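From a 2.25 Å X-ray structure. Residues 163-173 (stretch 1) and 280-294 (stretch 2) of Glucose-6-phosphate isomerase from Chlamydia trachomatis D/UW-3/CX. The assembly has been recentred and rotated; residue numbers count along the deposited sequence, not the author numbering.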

# COMPACT_ATOMS: atom_id res chain seq x y z
N GLY A 163 5.30 -9.98 8.30
CA GLY A 163 6.24 -10.90 7.72
C GLY A 163 5.66 -12.29 7.50
O GLY A 163 5.68 -12.82 6.38
N PRO A 164 5.15 -12.92 8.57
CA PRO A 164 4.42 -14.18 8.38
C PRO A 164 3.33 -14.11 7.31
O PRO A 164 3.26 -15.00 6.45
CB PRO A 164 3.85 -14.46 9.77
CG PRO A 164 4.85 -13.85 10.70
CD PRO A 164 5.44 -12.65 9.99
N LYS A 165 2.52 -13.05 7.30
CA LYS A 165 1.43 -12.95 6.34
C LYS A 165 1.96 -12.81 4.91
O LYS A 165 1.45 -13.46 3.99
CB LYS A 165 0.51 -11.78 6.70
CG LYS A 165 -0.74 -11.66 5.79
CD LYS A 165 -1.78 -10.69 6.33
CE LYS A 165 -1.33 -9.26 6.12
NZ LYS A 165 -2.47 -8.30 6.21
N ALA A 166 2.98 -11.98 4.71
CA ALA A 166 3.60 -11.86 3.39
C ALA A 166 4.17 -13.20 2.92
O ALA A 166 4.08 -13.54 1.73
CB ALA A 166 4.69 -10.79 3.43
N MET A 167 4.75 -13.97 3.83
CA MET A 167 5.35 -15.24 3.45
C MET A 167 4.27 -16.30 3.20
O MET A 167 4.41 -17.12 2.29
CB MET A 167 6.34 -15.71 4.53
CG MET A 167 7.67 -14.90 4.56
SD MET A 167 8.54 -14.75 2.96
CE MET A 167 8.02 -13.10 2.44
N TYR A 168 3.19 -16.28 3.99
CA TYR A 168 2.12 -17.25 3.80
C TYR A 168 1.50 -17.12 2.41
O TYR A 168 1.34 -18.11 1.69
CB TYR A 168 1.06 -17.09 4.90
CG TYR A 168 -0.22 -17.81 4.54
CD1 TYR A 168 -0.32 -19.18 4.66
CD2 TYR A 168 -1.30 -17.12 4.01
CE1 TYR A 168 -1.46 -19.85 4.29
CE2 TYR A 168 -2.45 -17.78 3.63
CZ TYR A 168 -2.53 -19.15 3.77
OH TYR A 168 -3.69 -19.81 3.39
N PHE A 169 1.15 -15.89 2.00
CA PHE A 169 0.61 -15.72 0.65
C PHE A 169 1.66 -15.97 -0.43
O PHE A 169 1.31 -16.37 -1.54
CB PHE A 169 -0.02 -14.34 0.49
CG PHE A 169 -1.31 -14.20 1.25
CD1 PHE A 169 -2.51 -14.60 0.68
CD2 PHE A 169 -1.31 -13.71 2.55
CE1 PHE A 169 -3.69 -14.48 1.40
CE2 PHE A 169 -2.50 -13.60 3.27
CZ PHE A 169 -3.68 -13.98 2.70
N ALA A 170 2.94 -15.75 -0.12
CA ALA A 170 3.97 -16.02 -1.13
C ALA A 170 4.03 -17.51 -1.46
O ALA A 170 4.23 -17.89 -2.62
CB ALA A 170 5.33 -15.54 -0.65
N MET A 171 3.85 -18.35 -0.46
CA MET A 171 4.00 -19.78 -0.62
C MET A 171 2.70 -20.48 -0.95
O MET A 171 2.73 -21.65 -1.36
CB MET A 171 4.56 -20.40 0.67
CG MET A 171 5.95 -19.97 0.98
SD MET A 171 6.49 -20.65 2.56
CE MET A 171 7.81 -19.48 2.88
N GLN A 172 1.56 -19.80 -0.76
CA GLN A 172 0.25 -20.41 -0.98
C GLN A 172 0.14 -21.06 -2.36
O GLN A 172 -0.50 -22.11 -2.50
CB GLN A 172 -0.82 -19.35 -0.79
CG GLN A 172 -2.22 -19.84 -0.57
CD GLN A 172 -3.20 -18.67 -0.48
OE1 GLN A 172 -3.18 -17.76 -1.32
NE2 GLN A 172 -4.05 -18.68 0.54
N GLY A 173 0.78 -20.48 -3.38
CA GLY A 173 0.65 -21.00 -4.73
C GLY A 173 1.51 -22.22 -5.03
O GLY A 173 1.25 -22.92 -6.01
N VAL A 280 2.72 -20.65 11.83
CA VAL A 280 1.67 -20.50 10.82
C VAL A 280 2.10 -21.13 9.51
O VAL A 280 1.31 -21.85 8.86
CB VAL A 280 1.27 -19.02 10.65
CG1 VAL A 280 2.44 -18.17 10.19
CG2 VAL A 280 0.09 -18.91 9.69
N LEU A 281 3.35 -20.91 9.09
CA LEU A 281 3.83 -21.50 7.85
C LEU A 281 3.87 -23.02 7.96
O LEU A 281 3.43 -23.73 7.05
CB LEU A 281 5.21 -20.95 7.49
CG LEU A 281 5.28 -19.44 7.21
CD1 LEU A 281 6.73 -19.00 7.00
CD2 LEU A 281 4.43 -19.03 6.03
N GLY A 282 4.41 -23.53 9.07
CA GLY A 282 4.47 -24.97 9.25
C GLY A 282 3.10 -25.63 9.23
O GLY A 282 2.92 -26.70 8.64
N PHE A 283 2.11 -25.00 9.87
CA PHE A 283 0.76 -25.56 9.89
C PHE A 283 0.13 -25.53 8.50
O PHE A 283 -0.49 -26.51 8.06
CB PHE A 283 -0.10 -24.80 10.89
CG PHE A 283 -1.54 -25.24 10.93
CD1 PHE A 283 -1.94 -26.29 11.74
CD2 PHE A 283 -2.50 -24.58 10.18
CE1 PHE A 283 -3.27 -26.69 11.79
CE2 PHE A 283 -3.83 -24.97 10.23
CZ PHE A 283 -4.22 -26.03 11.03
N ALA A 284 0.27 -24.40 7.79
CA ALA A 284 -0.31 -24.28 6.46
C ALA A 284 0.26 -25.33 5.52
O ALA A 284 -0.49 -26.11 4.92
CB ALA A 284 -0.08 -22.88 5.90
N PHE A 285 1.58 -25.38 5.40
CA PHE A 285 2.23 -26.10 4.32
C PHE A 285 3.05 -27.29 4.77
O PHE A 285 3.66 -27.95 3.91
CB PHE A 285 3.11 -25.13 3.52
CG PHE A 285 2.45 -23.80 3.25
CD1 PHE A 285 1.31 -23.73 2.46
CD2 PHE A 285 2.97 -22.63 3.77
CE1 PHE A 285 0.70 -22.51 2.21
CE2 PHE A 285 2.36 -21.41 3.51
CZ PHE A 285 1.23 -21.36 2.73
N GLY A 286 3.11 -27.59 6.06
CA GLY A 286 3.92 -28.70 6.56
C GLY A 286 5.34 -28.28 6.88
O GLY A 286 5.88 -27.32 6.32
N TYR A 287 5.97 -29.03 7.80
CA TYR A 287 7.29 -28.69 8.33
C TYR A 287 8.33 -28.48 7.23
O TYR A 287 9.06 -27.48 7.23
CB TYR A 287 7.76 -29.78 9.29
CG TYR A 287 9.12 -29.53 9.92
CD1 TYR A 287 9.28 -28.57 10.90
CD2 TYR A 287 10.23 -30.28 9.55
CE1 TYR A 287 10.52 -28.35 11.49
CE2 TYR A 287 11.48 -30.07 10.14
CZ TYR A 287 11.61 -29.10 11.11
OH TYR A 287 12.82 -28.86 11.72
N GLU A 288 8.44 -29.45 6.31
CA GLU A 288 9.49 -29.42 5.29
C GLU A 288 9.46 -28.14 4.47
O GLU A 288 10.50 -27.67 4.02
CB GLU A 288 9.36 -30.65 4.38
N ALA A 289 8.27 -27.56 4.27
CA ALA A 289 8.21 -26.30 3.52
C ALA A 289 8.83 -25.16 4.32
O ALA A 289 9.50 -24.29 3.75
CB ALA A 289 6.76 -25.98 3.15
N PHE A 290 8.64 -25.15 5.65
CA PHE A 290 9.28 -24.13 6.47
C PHE A 290 10.80 -24.27 6.45
O PHE A 290 11.53 -23.27 6.42
CB PHE A 290 8.74 -24.16 7.90
CG PHE A 290 9.44 -23.22 8.84
CD1 PHE A 290 9.28 -21.85 8.71
CD2 PHE A 290 10.26 -23.70 9.85
CE1 PHE A 290 9.93 -20.97 9.58
CE2 PHE A 290 10.91 -22.82 10.73
CZ PHE A 290 10.74 -21.46 10.59
N ILE A 291 11.31 -25.50 6.43
CA ILE A 291 12.76 -25.70 6.35
C ILE A 291 13.31 -25.19 5.01
O ILE A 291 14.39 -24.59 4.95
CB ILE A 291 13.10 -27.18 6.59
CG1 ILE A 291 12.70 -27.59 8.02
CG2 ILE A 291 14.58 -27.46 6.32
CD1 ILE A 291 13.25 -26.67 9.07
N GLU A 292 12.58 -25.44 3.91
CA GLU A 292 13.01 -24.93 2.62
C GLU A 292 13.06 -23.41 2.63
O GLU A 292 13.99 -22.80 2.08
CB GLU A 292 12.08 -25.40 1.51
CG GLU A 292 12.08 -26.89 1.32
CD GLU A 292 11.13 -27.32 0.22
OE1 GLU A 292 11.01 -28.55 -0.01
OE2 GLU A 292 10.50 -26.43 -0.39
N PHE A 293 12.06 -22.78 3.25
CA PHE A 293 12.05 -21.34 3.46
C PHE A 293 13.29 -20.88 4.24
O PHE A 293 13.91 -19.87 3.89
CB PHE A 293 10.75 -20.98 4.19
CG PHE A 293 10.72 -19.61 4.81
CD1 PHE A 293 10.72 -18.47 4.02
CD2 PHE A 293 10.58 -19.46 6.18
CE1 PHE A 293 10.63 -17.19 4.59
CE2 PHE A 293 10.51 -18.21 6.76
CZ PHE A 293 10.53 -17.06 5.96
N LEU A 294 13.66 -21.62 5.30
CA LEU A 294 14.86 -21.28 6.07
C LEU A 294 16.13 -21.45 5.23
O LEU A 294 17.04 -20.62 5.32
CB LEU A 294 14.97 -22.14 7.34
CG LEU A 294 13.95 -22.00 8.48
CD1 LEU A 294 14.39 -22.71 9.78
CD2 LEU A 294 13.58 -20.52 8.74

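What lies between two helices when no hydrogen bond passes between them? Apolar side chains pack together there. The first helix runs nearly alongside helix 280-285, their directions 22° apart and their axes 10.2 Å apart at closest approach, and apolar side chains fill the space between. A further helix, 287-294, follows the break at G286 and adds F293 to the contact. About 496 Å² of surface is buried between the two stretches, both sides summed.

Which bump fills a hollow? The side chain of L281 sits as a knob among P164, M167, Y168 and M171. Its CA-to-CB bond points sideways, but the m, t rotamer brings the end of the chain nearer the first helix. There L281 CD2 lies 3.6 Å from Y168 N and 4.1 Å from M167 CB, so the methyl packs against backbone as well as side chains. L281 CD1 meets M171 CE at 4.3 Å. Beside this knob, P164 CB touches V280 CG1 at 4.0 Å.

How does the Y168 ring fit against the second stretch? A284 is small, and its CB meets the ring edge, 3.7 Å from Y168 CE1. The F285 ring lies nearly parallel to that of Y168, with planes at 18°, but the two are slid apart and barely overlap; the closest atoms, Y168 CD1 and F285 CZ, are 3.3 Å apart. Within its own stretch, Y168 OH accepts a hydrogen bond from Q172 NE2 at 3.1 Å, tying the ring's outer end to a residue four positions on.

Where do the two methionines reach? M171 lies along L281, F285 and F293: its CB makes an off-centre CH-pi contact with the F285 ring, 3.7 Å from F285 CE2, while its extended chain carries CE to within 3.3 Å of F293 CD1. M171 thus spans two rings. M167 takes a more folded m, m course, and its SD reaches F293 CE1 at 3.6 Å, an oblique sulfur-aromatic contact.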